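Local atomic coordinates of guanidinopropionase (Pseudomonas aeruginosa, PDB entry 3NIQ), a protein that catalyses the manganese-dependent hydrolysis of 3-guanidinopropanoate to beta-alanine and urea, working as a homohexamer with two manganese ions in each subunit. Residues M144-A149 with T167-A172; H150-D155 with S238-V243; L130-A135 with P234-F239; G205-H210 with L223-R228; G107-V112 with P119-G124. One frame throughout, in Å; residues are numbered along the deposited sequence.

In the fold
From the N terminus, contact 5 comes first: helix 98-114 turns back through a short loop into strand 118-123. Contact 3 then opens on helix 129-136 and closes about a hundred residues later on strand 235-240, so that contacts 1 and 4 both fall within its span. Contact 1 joins strand 142-147 to helix 168-174; contact 2 starts in the loop between these two and ends on the last residues of strand 235-240 and the turn after it, sharing Ser238 and Phe239 with contact 3 and crossing contact 1 at the manganese pair. Contact 4, within the span of contact 2 as well, packs helix 211-230 on edge strand 207-210. All five lie on one parallel eight-stranded sheet, contacts 4 and 5 on opposite sides of the chain's centre.

Contact 1 (M144-A149 with T167-A172); sequences MVHFDA and TPFRRA. With MN (manganese (II) ion), chain D; MN (manganese (II) ion), chain E.
With CG anti to the backbone N in both Met144 (chi1 175°) and His146 (chi1 172°), the two side chains leave strand 142-147 toward Phe169, whose own CG is anti to its carbonyl carbon. A further bend at chi3 of Met144 lays CE over the centre of the Phe169 ring, 3.6 Å from the centroid, while SD sits obliquely, 3.5 Å from Phe169 CE2, in a Met-aromatic contact. Phe169 in turn sends its CE1 edge against the face of His146, with Phe169 CE1 3.5 Å from His146 CE1 and the planes at 58°. Helix 168-174 thus packs over strand 142-147, an inner strand of the arginase-family alpha/beta fold, directly beside the dinuclear manganese site. There His146 NE2 gives a bent hydrogen bond of 2.8 Å to the anti lone pair of Asp148 OD2, and His146 ND1 is hydrogen-bonded to Gln185. Asp148 bridges the metals, OD2 binding one manganese at 2.2 Å and OD1 the other at 2.1 Å.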
# COMPACT_ATOMS: atom_id res chain seq x y z
N MET A 144 0.63 -28.65 25.56
CA MET A 144 0.82 -27.47 24.69
C MET A 144 0.62 -26.13 25.39
O MET A 144 -0.24 -26.01 26.25
CB MET A 144 -0.10 -27.58 23.46
CG MET A 144 -0.08 -26.36 22.52
SD MET A 144 -1.14 -26.58 21.08
CE MET A 144 -2.77 -26.49 21.81
N VAL A 145 1.46 -25.16 25.04
CA VAL A 145 1.21 -23.75 25.31
C VAL A 145 0.82 -23.16 23.96
O VAL A 145 1.60 -23.17 23.02
CB VAL A 145 2.47 -23.01 25.81
CG1 VAL A 145 2.13 -21.52 26.10
CG2 VAL A 145 3.05 -23.67 27.09
N HIS A 146 -0.40 -22.64 23.88
CA HIS A 146 -1.01 -22.22 22.63
C HIS A 146 -1.40 -20.73 22.74
O HIS A 146 -2.23 -20.36 23.57
CB HIS A 146 -2.25 -23.10 22.39
CG HIS A 146 -3.11 -22.69 21.25
ND1 HIS A 146 -4.48 -22.87 21.25
CD2 HIS A 146 -2.81 -22.12 20.06
CE1 HIS A 146 -4.99 -22.41 20.12
NE2 HIS A 146 -4.00 -21.95 19.37
N PHE A 147 -0.76 -19.88 21.95
CA PHE A 147 -1.03 -18.43 21.93
C PHE A 147 -1.98 -18.14 20.77
O PHE A 147 -1.64 -18.43 19.62
CB PHE A 147 0.28 -17.67 21.67
CG PHE A 147 1.30 -17.84 22.74
CD1 PHE A 147 1.39 -16.94 23.78
CD2 PHE A 147 2.21 -18.90 22.69
CE1 PHE A 147 2.36 -17.10 24.79
CE2 PHE A 147 3.17 -19.06 23.67
CZ PHE A 147 3.25 -18.16 24.73
N ASP A 148 -3.16 -17.58 21.06
CA ASP A 148 -4.16 -17.41 20.01
C ASP A 148 -5.27 -16.45 20.45
O ASP A 148 -5.62 -16.38 21.64
CB ASP A 148 -4.78 -18.79 19.69
CG ASP A 148 -5.29 -18.91 18.25
OD1 ASP A 148 -5.98 -18.00 17.74
OD2 ASP A 148 -5.01 -19.94 17.63
N ALA A 149 -5.85 -15.73 19.48
CA ALA A 149 -7.10 -15.02 19.75
C ALA A 149 -8.30 -16.00 19.83
O ALA A 149 -9.37 -15.63 20.33
CB ALA A 149 -7.37 -13.95 18.69
N THR A 167 -10.76 -26.08 13.93
CA THR A 167 -11.02 -27.36 14.64
C THR A 167 -9.79 -28.17 15.11
O THR A 167 -9.96 -29.22 15.74
CB THR A 167 -11.83 -28.33 13.78
OG1 THR A 167 -11.08 -28.68 12.61
CG2 THR A 167 -13.20 -27.74 13.39
N PRO A 168 -8.56 -27.70 14.83
CA PRO A 168 -7.48 -28.70 14.94
C PRO A 168 -7.27 -29.28 16.35
O PRO A 168 -6.92 -30.45 16.48
CB PRO A 168 -6.25 -27.92 14.49
CG PRO A 168 -6.56 -26.48 14.84
CD PRO A 168 -8.04 -26.35 14.55
N PHE A 169 -7.44 -28.47 17.39
CA PHE A 169 -7.12 -28.95 18.72
C PHE A 169 -8.23 -29.79 19.31
O PHE A 169 -7.99 -30.60 20.20
CB PHE A 169 -6.66 -27.79 19.62
CG PHE A 169 -5.42 -27.15 19.10
CD1 PHE A 169 -5.40 -25.79 18.77
CD2 PHE A 169 -4.29 -27.93 18.82
CE1 PHE A 169 -4.25 -25.21 18.21
CE2 PHE A 169 -3.15 -27.37 18.27
CZ PHE A 169 -3.13 -26.00 17.96
N ARG A 170 -9.44 -29.62 18.78
CA ARG A 170 -10.53 -30.51 19.15
C ARG A 170 -10.24 -31.89 18.57
O ARG A 170 -10.28 -32.89 19.29
CB ARG A 170 -11.87 -29.98 18.64
CG ARG A 170 -13.02 -30.96 18.93
CD ARG A 170 -14.34 -30.22 18.90
NE ARG A 170 -15.43 -31.04 19.40
CZ ARG A 170 -16.45 -30.56 20.09
NH1 ARG A 170 -16.53 -29.26 20.39
NH2 ARG A 170 -17.39 -31.39 20.50
N ARG A 171 -9.94 -31.92 17.28
CA ARG A 171 -9.50 -33.15 16.61
C ARG A 171 -8.33 -33.80 17.33
O ARG A 171 -8.35 -35.01 17.55
CB ARG A 171 -9.08 -32.88 15.17
CG ARG A 171 -10.20 -32.44 14.27
CD ARG A 171 -11.31 -33.50 14.20
NE ARG A 171 -12.51 -32.75 13.90
CZ ARG A 171 -13.44 -32.42 14.78
NH1 ARG A 171 -13.39 -32.86 16.02
NH2 ARG A 171 -14.44 -31.68 14.39
N ALA A 172 -7.33 -32.99 17.70
CA ALA A 172 -6.13 -33.53 18.36
C ALA A 172 -6.44 -34.22 19.68
O ALA A 172 -5.86 -35.26 20.00
CB ALA A 172 -5.14 -32.44 18.59
MN MN D . -5.32 -20.40 15.48
MN MN E . -6.47 -17.47 15.78
O HOH W 1 -7.46 -19.34 15.10

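Contact 2 (H150-D155 with S238-V243); sequences HSDTND and SFDVDV. With MN (manganese (II) ion), chain E; MN (manganese (II) ion), chain D.
The loop 150-155 lies across from the end of strand 235-240 and the 3-10 turn 241-243, His150 facing Asp242, and no hydrogen bond joins the two segments directly. Two manganese ions connect them instead, in the dinuclear centre of the arginase family, to which Asp240 and Asp242 contribute a DxD pair. Asp240 OD2 bridges the ions, at 2.2 Å from the one that Asp152 OD2 also binds and 2.3 Å from the one held by His150 ND1. Asp242, its CG set between the backbone N and the carbonyl carbon (chi1 76°), grips that second ion through both oxygens. His150 presents its ring edge, CE1 lying 3.2 Å from Asp242 OD2, with ring and carboxylate planes 75° apart. The other ring nitrogen, NE2, is hydrogen-bonded to Glu256, and Arg69 of a neighbouring subunit packs on the residue. His126 completes the protein ligands of the first ion, and Asp148 serves both. The positive metals probably make the closeness of so many carboxylates tolerable. Asp240 OD1 accepts Asp242 N in an Asx turn, which probably helps to set the Asp240 carboxylate. A water bound to the two ions donates to Asp152 OD1 over 2.6 Å.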
# COMPACT_ATOMS: atom_id res chain seq x y z
N HIS A 150 -8.11 -17.22 19.33
CA HIS A 150 -9.19 -18.23 19.22
C HIS A 150 -8.79 -19.61 19.78
O HIS A 150 -7.66 -20.06 19.63
CB HIS A 150 -9.60 -18.41 17.75
CG HIS A 150 -9.71 -17.13 16.99
ND1 HIS A 150 -8.68 -16.62 16.23
CD2 HIS A 150 -10.74 -16.25 16.86
CE1 HIS A 150 -9.05 -15.47 15.69
NE2 HIS A 150 -10.30 -15.23 16.06
N SER A 151 -9.74 -20.29 20.42
CA SER A 151 -9.44 -21.61 20.97
C SER A 151 -9.17 -22.67 19.91
O SER A 151 -8.43 -23.63 20.16
CB SER A 151 -10.53 -22.06 21.95
OG SER A 151 -11.76 -22.21 21.26
N ASP A 152 -9.78 -22.52 18.72
CA ASP A 152 -9.60 -23.49 17.63
C ASP A 152 -10.02 -24.90 18.06
O ASP A 152 -9.38 -25.90 17.71
CB ASP A 152 -8.13 -23.55 17.16
CG ASP A 152 -7.66 -22.28 16.47
OD1 ASP A 152 -8.52 -21.43 16.18
OD2 ASP A 152 -6.45 -22.12 16.23
N THR A 153 -11.06 -24.97 18.87
CA THR A 153 -11.61 -26.26 19.28
C THR A 153 -13.06 -26.38 18.82
O THR A 153 -13.88 -27.01 19.51
CB THR A 153 -11.55 -26.44 20.81
OG1 THR A 153 -12.07 -25.27 21.45
CG2 THR A 153 -10.13 -26.68 21.27
N ASN A 154 -13.39 -25.79 17.68
CA ASN A 154 -14.72 -25.97 17.10
C ASN A 154 -14.91 -27.39 16.61
O ASN A 154 -13.94 -28.15 16.51
CB ASN A 154 -14.97 -24.98 15.97
CG ASN A 154 -15.07 -23.56 16.47
OD1 ASN A 154 -15.49 -23.31 17.60
ND2 ASN A 154 -14.65 -22.62 15.65
N ASP A 155 -16.15 -27.76 16.36
CA ASP A 155 -16.50 -29.13 15.99
C ASP A 155 -16.63 -29.27 14.47
O ASP A 155 -15.81 -29.93 13.82
CB ASP A 155 -17.77 -29.58 16.75
CG ASP A 155 -18.12 -31.06 16.52
OD1 ASP A 155 -17.22 -31.88 16.29
OD2 ASP A 155 -19.32 -31.40 16.59
N SER A 238 2.57 -23.64 20.14
CA SER A 238 1.99 -23.23 18.90
C SER A 238 1.57 -21.75 18.99
O SER A 238 0.74 -21.38 19.82
CB SER A 238 0.78 -24.12 18.59
OG SER A 238 0.19 -23.74 17.37
N PHE A 239 2.12 -20.94 18.09
CA PHE A 239 1.93 -19.50 18.15
C PHE A 239 1.15 -19.00 16.92
O PHE A 239 1.67 -18.99 15.80
CB PHE A 239 3.30 -18.81 18.23
CG PHE A 239 3.23 -17.34 18.53
CD1 PHE A 239 3.26 -16.88 19.84
CD2 PHE A 239 3.10 -16.42 17.48
CE1 PHE A 239 3.17 -15.50 20.13
CE2 PHE A 239 3.00 -15.04 17.75
CZ PHE A 239 3.04 -14.58 19.07
N ASP A 240 -0.10 -18.58 17.14
CA ASP A 240 -0.93 -18.03 16.08
C ASP A 240 -0.74 -16.51 16.18
O ASP A 240 -1.00 -15.92 17.22
CB ASP A 240 -2.39 -18.48 16.29
CG ASP A 240 -3.37 -17.88 15.27
OD1 ASP A 240 -3.07 -16.84 14.63
OD2 ASP A 240 -4.49 -18.43 15.12
N VAL A 241 -0.24 -15.89 15.11
CA VAL A 241 0.13 -14.49 15.17
C VAL A 241 -1.07 -13.60 15.44
O VAL A 241 -0.91 -12.48 15.88
CB VAL A 241 0.91 -13.99 13.92
CG1 VAL A 241 2.25 -14.74 13.74
CG2 VAL A 241 0.05 -14.09 12.65
N ASP A 242 -2.28 -14.10 15.20
CA ASP A 242 -3.47 -13.30 15.51
C ASP A 242 -3.74 -13.16 17.04
O ASP A 242 -4.65 -12.45 17.45
CB ASP A 242 -4.71 -13.76 14.68
CG ASP A 242 -5.35 -15.06 15.20
OD1 ASP A 242 -5.12 -15.44 16.37
OD2 ASP A 242 -6.09 -15.70 14.42
N VAL A 243 -2.92 -13.82 17.87
CA VAL A 243 -2.91 -13.49 19.32
C VAL A 243 -2.49 -12.02 19.51
O VAL A 243 -2.96 -11.33 20.42
CB VAL A 243 -1.96 -14.40 20.12
CG1 VAL A 243 -0.49 -14.06 19.85
CG2 VAL A 243 -2.28 -14.34 21.62
MN MN E . -6.47 -17.47 15.78
MN MN D . -5.32 -20.40 15.48
O HOH W 1 -7.46 -19.34 15.10

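Contact 3 (L130-A135 with P234-F239); sequences LPIFRA and PTYVSF
Phe133 drives one corner of its ring, CE1, onto the face of Tyr236, over the centre and 3.3 Å from Tyr236 CD2. The rings stand almost perpendicular, at 84° with centroids 4.7 Å apart, in a T-shaped stack with Phe133 as the edge and Tyr236 as the face. Phe133 CZ follows behind, 3.5 Å from Tyr236 CD2. Helix 129-136 is here laid against strand 235-240 in the middle of the parallel sheet of the arginase-family alpha/beta fold. Tyr236 reaches the helix because its CG is anti to the backbone N (chi1 -173°), which carries the ring off the strand toward the helix, within reach of Ile132, the residue before Phe133. Ile132 CG2 comes obliquely to the phenol end, 3.9 Å from Tyr236 CE1, and with CD1 flanks the hydroxyl. That buried hydroxyl is hydrogen-bonded to Asp281 on strand 277-283, which holds the far end of the ring in place. Met144 and Leu142 of strand 142-147 also pack on Phe133.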
# COMPACT_ATOMS: atom_id res chain seq x y z
N LEU A 130 -2.53 -29.88 13.16
CA LEU A 130 -3.11 -31.22 13.28
C LEU A 130 -2.24 -32.36 12.70
O LEU A 130 -1.89 -33.27 13.44
CB LEU A 130 -4.52 -31.28 12.69
CG LEU A 130 -5.20 -32.66 12.75
CD1 LEU A 130 -5.25 -33.18 14.17
CD2 LEU A 130 -6.62 -32.58 12.15
N PRO A 131 -1.92 -32.33 11.39
CA PRO A 131 -1.07 -33.42 10.88
C PRO A 131 0.30 -33.51 11.57
O PRO A 131 0.81 -34.61 11.77
CB PRO A 131 -0.94 -33.10 9.38
CG PRO A 131 -1.31 -31.61 9.27
CD PRO A 131 -2.36 -31.43 10.31
N ILE A 132 0.86 -32.38 11.97
CA ILE A 132 2.06 -32.38 12.81
C ILE A 132 1.84 -33.18 14.11
O ILE A 132 2.65 -34.07 14.45
CB ILE A 132 2.50 -30.91 13.13
CG1 ILE A 132 2.85 -30.17 11.84
CG2 ILE A 132 3.70 -30.88 14.12
CD1 ILE A 132 3.38 -28.67 12.04
N PHE A 133 0.75 -32.89 14.83
CA PHE A 133 0.45 -33.61 16.07
C PHE A 133 0.18 -35.10 15.80
O PHE A 133 0.52 -35.95 16.62
CB PHE A 133 -0.75 -32.99 16.79
CG PHE A 133 -0.42 -31.76 17.61
CD1 PHE A 133 0.76 -31.07 17.41
CD2 PHE A 133 -1.31 -31.31 18.59
CE1 PHE A 133 1.07 -29.95 18.16
CE2 PHE A 133 -1.01 -30.17 19.36
CZ PHE A 133 0.18 -29.49 19.14
N ARG A 134 -0.42 -35.41 14.65
CA ARG A 134 -0.62 -36.80 14.25
C ARG A 134 0.70 -37.55 14.16
O ARG A 134 0.77 -38.72 14.55
CB ARG A 134 -1.40 -36.89 12.93
CG ARG A 134 -2.91 -36.72 13.15
CD ARG A 134 -3.66 -36.63 11.83
NE ARG A 134 -5.10 -36.48 12.05
CZ ARG A 134 -6.00 -36.44 11.06
NH1 ARG A 134 -5.61 -36.50 9.79
NH2 ARG A 134 -7.28 -36.32 11.34
N ALA A 135 1.75 -36.87 13.71
CA ALA A 135 3.09 -37.48 13.72
C ALA A 135 3.74 -37.49 15.09
O ALA A 135 4.25 -38.53 15.53
CB ALA A 135 4.03 -36.80 12.70
N PRO A 234 6.29 -33.59 28.00
CA PRO A 234 6.58 -33.20 26.61
C PRO A 234 5.62 -32.10 26.17
O PRO A 234 4.40 -32.24 26.35
CB PRO A 234 6.31 -34.48 25.81
CG PRO A 234 5.58 -35.43 26.78
CD PRO A 234 6.04 -35.04 28.12
N THR A 235 6.16 -31.01 25.63
CA THR A 235 5.34 -29.82 25.41
C THR A 235 5.61 -29.17 24.07
O THR A 235 6.75 -28.99 23.68
CB THR A 235 5.54 -28.78 26.51
OG1 THR A 235 5.26 -29.38 27.77
CG2 THR A 235 4.61 -27.58 26.31
N TYR A 236 4.54 -28.83 23.36
CA TYR A 236 4.64 -28.19 22.07
C TYR A 236 4.18 -26.75 22.22
O TYR A 236 3.25 -26.46 22.97
CB TYR A 236 3.74 -28.94 21.09
CG TYR A 236 3.82 -28.52 19.64
CD1 TYR A 236 4.61 -29.23 18.73
CD2 TYR A 236 3.05 -27.45 19.15
CE1 TYR A 236 4.66 -28.87 17.38
CE2 TYR A 236 3.09 -27.08 17.79
CZ TYR A 236 3.90 -27.80 16.91
OH TYR A 236 3.95 -27.46 15.57
N VAL A 237 4.83 -25.84 21.50
CA VAL A 237 4.37 -24.44 21.52
C VAL A 237 3.82 -24.07 20.16
O VAL A 237 4.51 -24.16 19.14
CB VAL A 237 5.49 -23.46 21.92
CG1 VAL A 237 4.94 -22.04 21.99
CG2 VAL A 237 6.09 -23.87 23.24
N SER A 238 2.57 -23.64 20.14
CA SER A 238 1.99 -23.23 18.90
C SER A 238 1.57 -21.75 18.99
O SER A 238 0.74 -21.38 19.82
CB SER A 238 0.78 -24.12 18.59
OG SER A 238 0.19 -23.74 17.37
N PHE A 239 2.12 -20.94 18.09
CA PHE A 239 1.93 -19.50 18.15
C PHE A 239 1.15 -19.00 16.92
O PHE A 239 1.67 -18.99 15.80
CB PHE A 239 3.30 -18.81 18.23
CG PHE A 239 3.23 -17.34 18.53
CD1 PHE A 239 3.26 -16.88 19.84
CD2 PHE A 239 3.10 -16.42 17.48
CE1 PHE A 239 3.17 -15.50 20.13
CE2 PHE A 239 3.00 -15.04 17.75
CZ PHE A 239 3.04 -14.58 19.07

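Contact 4 (G205-H210 with L223-R228); sequences GIRVIH and LAEARR
Arg207 NE and Glu225 OE2 form a salt bridge of 2.8 Å, nearly straight at 166° and in the guanidinium plane. OE2 is met on its anti side, somewhat out of the carboxylate plane, the two flat groups being turned 64° against each other. Arg228, one helical turn on, holds the same carboxylate side-on with two nitrogens: NE reaches Glu225 OE1 at 3.0 Å and NH2 reaches Glu225 OE2 at 2.7 Å, both from above the carboxylate plane. OE2 therefore accepts from Arg207 and Arg228, which come from opposite faces, and this double grip should limit rotation of the carboxylate. The two positive groups share its charge, and Arg207 NH2 has a second acidic partner in Glu213 at the start of the same helix. A bend at chi2 (71°) turns the guanidinium of Arg207 forward along its strand, where CG1 of Ile209 covers one face. Ile209 CD1 in turn touches Glu225 CG at 4.0 Å, an apolar contact beneath the charged cluster, and Phe214 packs on Ile209 from the first turns of the helix. This is a strand with the helix that follows it, outermost strand 207-210 and helix 211-230, laid together at the edge of the alpha/beta sheet and held by a salt-bridge network.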
# COMPACT_ATOMS: atom_id res chain seq x y z
N GLY A 205 -11.07 -29.84 30.36
CA GLY A 205 -10.16 -29.37 31.41
C GLY A 205 -9.03 -28.49 30.88
O GLY A 205 -7.99 -28.35 31.53
N ILE A 206 -9.21 -27.91 29.70
CA ILE A 206 -8.19 -27.03 29.13
C ILE A 206 -8.11 -25.76 29.96
O ILE A 206 -9.14 -25.18 30.34
CB ILE A 206 -8.48 -26.68 27.66
CG1 ILE A 206 -8.48 -27.94 26.79
CG2 ILE A 206 -7.47 -25.65 27.10
CD1 ILE A 206 -9.14 -27.73 25.42
N ARG A 207 -6.91 -25.31 30.27
CA ARG A 207 -6.79 -24.01 30.91
C ARG A 207 -6.85 -22.91 29.83
O ARG A 207 -6.02 -22.88 28.90
CB ARG A 207 -5.49 -23.89 31.70
CG ARG A 207 -5.28 -22.50 32.36
CD ARG A 207 -6.26 -22.30 33.55
NE ARG A 207 -5.84 -21.16 34.37
CZ ARG A 207 -6.33 -19.93 34.27
NH1 ARG A 207 -7.30 -19.67 33.39
NH2 ARG A 207 -5.86 -18.96 35.05
N VAL A 208 -7.84 -22.03 29.96
CA VAL A 208 -8.04 -20.96 28.97
C VAL A 208 -7.81 -19.62 29.61
O VAL A 208 -8.56 -19.20 30.50
CB VAL A 208 -9.44 -20.99 28.34
CG1 VAL A 208 -9.60 -19.83 27.37
CG2 VAL A 208 -9.68 -22.30 27.59
N ILE A 209 -6.75 -18.94 29.18
CA ILE A 209 -6.48 -17.60 29.69
C ILE A 209 -6.89 -16.60 28.63
O ILE A 209 -6.10 -16.24 27.75
CB ILE A 209 -5.02 -17.45 30.13
CG1 ILE A 209 -4.71 -18.49 31.22
CG2 ILE A 209 -4.75 -16.03 30.63
CD1 ILE A 209 -3.24 -18.58 31.62
N HIS A 210 -8.15 -16.17 28.72
CA HIS A 210 -8.67 -15.10 27.86
C HIS A 210 -7.84 -13.84 27.97
O HIS A 210 -7.19 -13.60 28.99
CB HIS A 210 -10.12 -14.79 28.23
CG HIS A 210 -11.09 -15.85 27.79
ND1 HIS A 210 -11.36 -16.96 28.55
CD2 HIS A 210 -11.85 -15.96 26.68
CE1 HIS A 210 -12.24 -17.72 27.93
NE2 HIS A 210 -12.55 -17.14 26.78
N LEU A 223 2.62 -16.57 32.98
CA LEU A 223 3.67 -17.49 32.71
C LEU A 223 3.72 -18.58 33.75
O LEU A 223 3.82 -19.74 33.43
CB LEU A 223 4.95 -16.70 32.73
CG LEU A 223 6.29 -17.33 32.54
CD1 LEU A 223 6.47 -17.96 31.22
CD2 LEU A 223 7.33 -16.31 32.84
N ALA A 224 3.57 -18.18 35.00
CA ALA A 224 3.59 -19.11 36.09
C ALA A 224 2.45 -20.11 35.95
O ALA A 224 2.62 -21.28 36.12
CB ALA A 224 3.47 -18.38 37.35
N GLU A 225 1.30 -19.62 35.58
CA GLU A 225 0.15 -20.48 35.38
C GLU A 225 0.39 -21.41 34.19
O GLU A 225 0.09 -22.61 34.26
CB GLU A 225 -1.14 -19.67 35.21
CG GLU A 225 -2.39 -20.52 34.99
CD GLU A 225 -2.78 -21.33 36.23
OE1 GLU A 225 -2.05 -21.27 37.25
OE2 GLU A 225 -3.82 -22.02 36.16
N ALA A 226 0.95 -20.87 33.11
CA ALA A 226 1.24 -21.70 31.94
C ALA A 226 2.21 -22.83 32.28
O ALA A 226 1.99 -23.97 31.88
CB ALA A 226 1.77 -20.86 30.78
N ARG A 227 3.28 -22.51 33.00
CA ARG A 227 4.31 -23.52 33.32
C ARG A 227 3.76 -24.56 34.29
O ARG A 227 4.11 -25.74 34.21
CB ARG A 227 5.57 -22.89 33.90
CG ARG A 227 6.31 -21.98 32.94
CD ARG A 227 7.57 -21.44 33.59
NE ARG A 227 8.50 -22.52 33.90
CZ ARG A 227 9.57 -22.86 33.17
NH1 ARG A 227 9.87 -22.19 32.06
NH2 ARG A 227 10.34 -23.86 33.55
N ARG A 228 2.89 -24.11 35.20
CA ARG A 228 2.18 -25.03 36.09
C ARG A 228 1.35 -26.04 35.31
O ARG A 228 1.34 -27.22 35.64
CB ARG A 228 1.27 -24.25 37.05
CG ARG A 228 0.69 -25.13 38.17
CD ARG A 228 -0.47 -24.47 38.90
NE ARG A 228 -1.61 -24.17 38.02
CZ ARG A 228 -2.52 -25.06 37.60
NH1 ARG A 228 -2.43 -26.33 37.95
NH2 ARG A 228 -3.51 -24.66 36.81

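Contact 5 (G107-V112 with P119-G124); sequences GFYRQV and PLSVGG
Tyr109 OH and Ser121 OG share a short hydrogen bond of 2.5 Å, in which either may be the donor. Ser121 OG lies in the plane of the tyrosine ring, at its edge, so the bond extends the ring plane toward the strand. Beside it the same edge rests on Pro119, with Tyr109 CE1 3.7 Å from Pro119 CB. Val112, one turn later on the helix, also reaches the proline, roughly at right angles to the tyrosine's approach, its CG1 4.4 Å from Pro119 CB. The ring is directed by chi1 of Tyr109 (-81°), which places CG anti to the carbonyl carbon and lets the phenol reach across from helix to strand. Pro119 and Ser121 both point at the helix, whereas Leu120 and Val122 between and beyond them turn to the other side of the sheet, against helix 294-317. Helix 98-114 and strand 118-123 run roughly antiparallel, at 151°, as a helix and the next strand do in an alpha/beta sheet. Ile132 and Ala135 of helix 129-136 pack on Tyr109, and Ile40 and Val42 of strand 37-42 also touch its ring.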
# COMPACT_ATOMS: atom_id res chain seq x y z
N GLY A 107 2.65 -37.48 6.65
CA GLY A 107 3.67 -38.40 6.16
C GLY A 107 5.06 -37.79 6.25
O GLY A 107 6.01 -38.43 6.69
N PHE A 108 5.17 -36.52 5.87
CA PHE A 108 6.40 -35.78 6.01
C PHE A 108 6.85 -35.69 7.47
O PHE A 108 8.01 -35.98 7.80
CB PHE A 108 6.21 -34.37 5.42
CG PHE A 108 7.46 -33.54 5.40
CD1 PHE A 108 8.42 -33.72 4.41
CD2 PHE A 108 7.66 -32.55 6.35
CE1 PHE A 108 9.60 -32.93 4.38
CE2 PHE A 108 8.83 -31.77 6.35
CZ PHE A 108 9.80 -31.96 5.35
N TYR A 109 5.94 -35.29 8.35
CA TYR A 109 6.31 -35.13 9.75
C TYR A 109 6.62 -36.45 10.45
O TYR A 109 7.39 -36.46 11.39
CB TYR A 109 5.24 -34.31 10.52
CG TYR A 109 5.44 -32.83 10.29
CD1 TYR A 109 6.20 -32.05 11.19
CD2 TYR A 109 4.94 -32.21 9.15
CE1 TYR A 109 6.42 -30.69 10.96
CE2 TYR A 109 5.17 -30.82 8.91
CZ TYR A 109 5.89 -30.08 9.82
OH TYR A 109 6.13 -28.74 9.61
N ARG A 110 6.01 -37.54 10.01
CA ARG A 110 6.39 -38.88 10.53
C ARG A 110 7.87 -39.18 10.25
O ARG A 110 8.55 -39.78 11.08
CB ARG A 110 5.53 -39.98 9.90
CG ARG A 110 4.09 -40.01 10.41
CD ARG A 110 3.48 -41.38 10.26
NE ARG A 110 2.06 -41.44 10.66
CZ ARG A 110 1.38 -42.58 10.75
NH1 ARG A 110 1.98 -43.74 10.49
NH2 ARG A 110 0.09 -42.56 11.10
N GLN A 111 8.35 -38.75 9.09
CA GLN A 111 9.75 -38.95 8.71
C GLN A 111 10.66 -38.08 9.55
O GLN A 111 11.71 -38.52 10.03
CB GLN A 111 9.97 -38.56 7.24
CG GLN A 111 9.52 -39.60 6.23
CD GLN A 111 9.48 -39.03 4.82
OE1 GLN A 111 9.31 -37.82 4.62
NE2 GLN A 111 9.62 -39.90 3.82
N VAL A 112 10.26 -36.81 9.70
CA VAL A 112 11.01 -35.89 10.53
C VAL A 112 11.10 -36.49 11.95
O VAL A 112 12.18 -36.59 12.52
CB VAL A 112 10.34 -34.48 10.56
CG1 VAL A 112 10.98 -33.58 11.60
CG2 VAL A 112 10.38 -33.85 9.18
N PRO A 119 10.78 -30.40 15.10
CA PRO A 119 10.30 -29.50 14.06
C PRO A 119 9.97 -28.09 14.57
O PRO A 119 9.28 -27.92 15.57
CB PRO A 119 9.04 -30.19 13.54
CG PRO A 119 8.48 -30.86 14.81
CD PRO A 119 9.70 -31.28 15.61
N LEU A 120 10.44 -27.09 13.85
CA LEU A 120 10.06 -25.72 14.10
C LEU A 120 9.44 -25.24 12.80
O LEU A 120 10.14 -25.07 11.81
CB LEU A 120 11.27 -24.87 14.50
CG LEU A 120 10.95 -23.36 14.64
CD1 LEU A 120 9.70 -23.09 15.48
CD2 LEU A 120 12.13 -22.61 15.25
N SER A 121 8.12 -25.09 12.79
CA SER A 121 7.37 -25.01 11.54
C SER A 121 6.70 -23.66 11.37
O SER A 121 6.30 -23.01 12.36
CB SER A 121 6.29 -26.11 11.48
OG SER A 121 6.89 -27.39 11.61
N VAL A 122 6.58 -23.24 10.11
CA VAL A 122 5.89 -21.98 9.77
C VAL A 122 4.72 -22.32 8.87
O VAL A 122 4.92 -22.97 7.86
CB VAL A 122 6.83 -20.99 9.06
CG1 VAL A 122 6.11 -19.67 8.73
CG2 VAL A 122 8.08 -20.71 9.93
N GLY A 123 3.51 -21.92 9.25
CA GLY A 123 2.33 -22.14 8.40
C GLY A 123 2.18 -20.99 7.41
O GLY A 123 3.02 -20.08 7.38
N GLY A 124 1.10 -20.98 6.63
CA GLY A 124 0.00 -21.94 6.76
C GLY A 124 -0.96 -21.51 7.85
O GLY A 124 -0.56 -20.81 8.80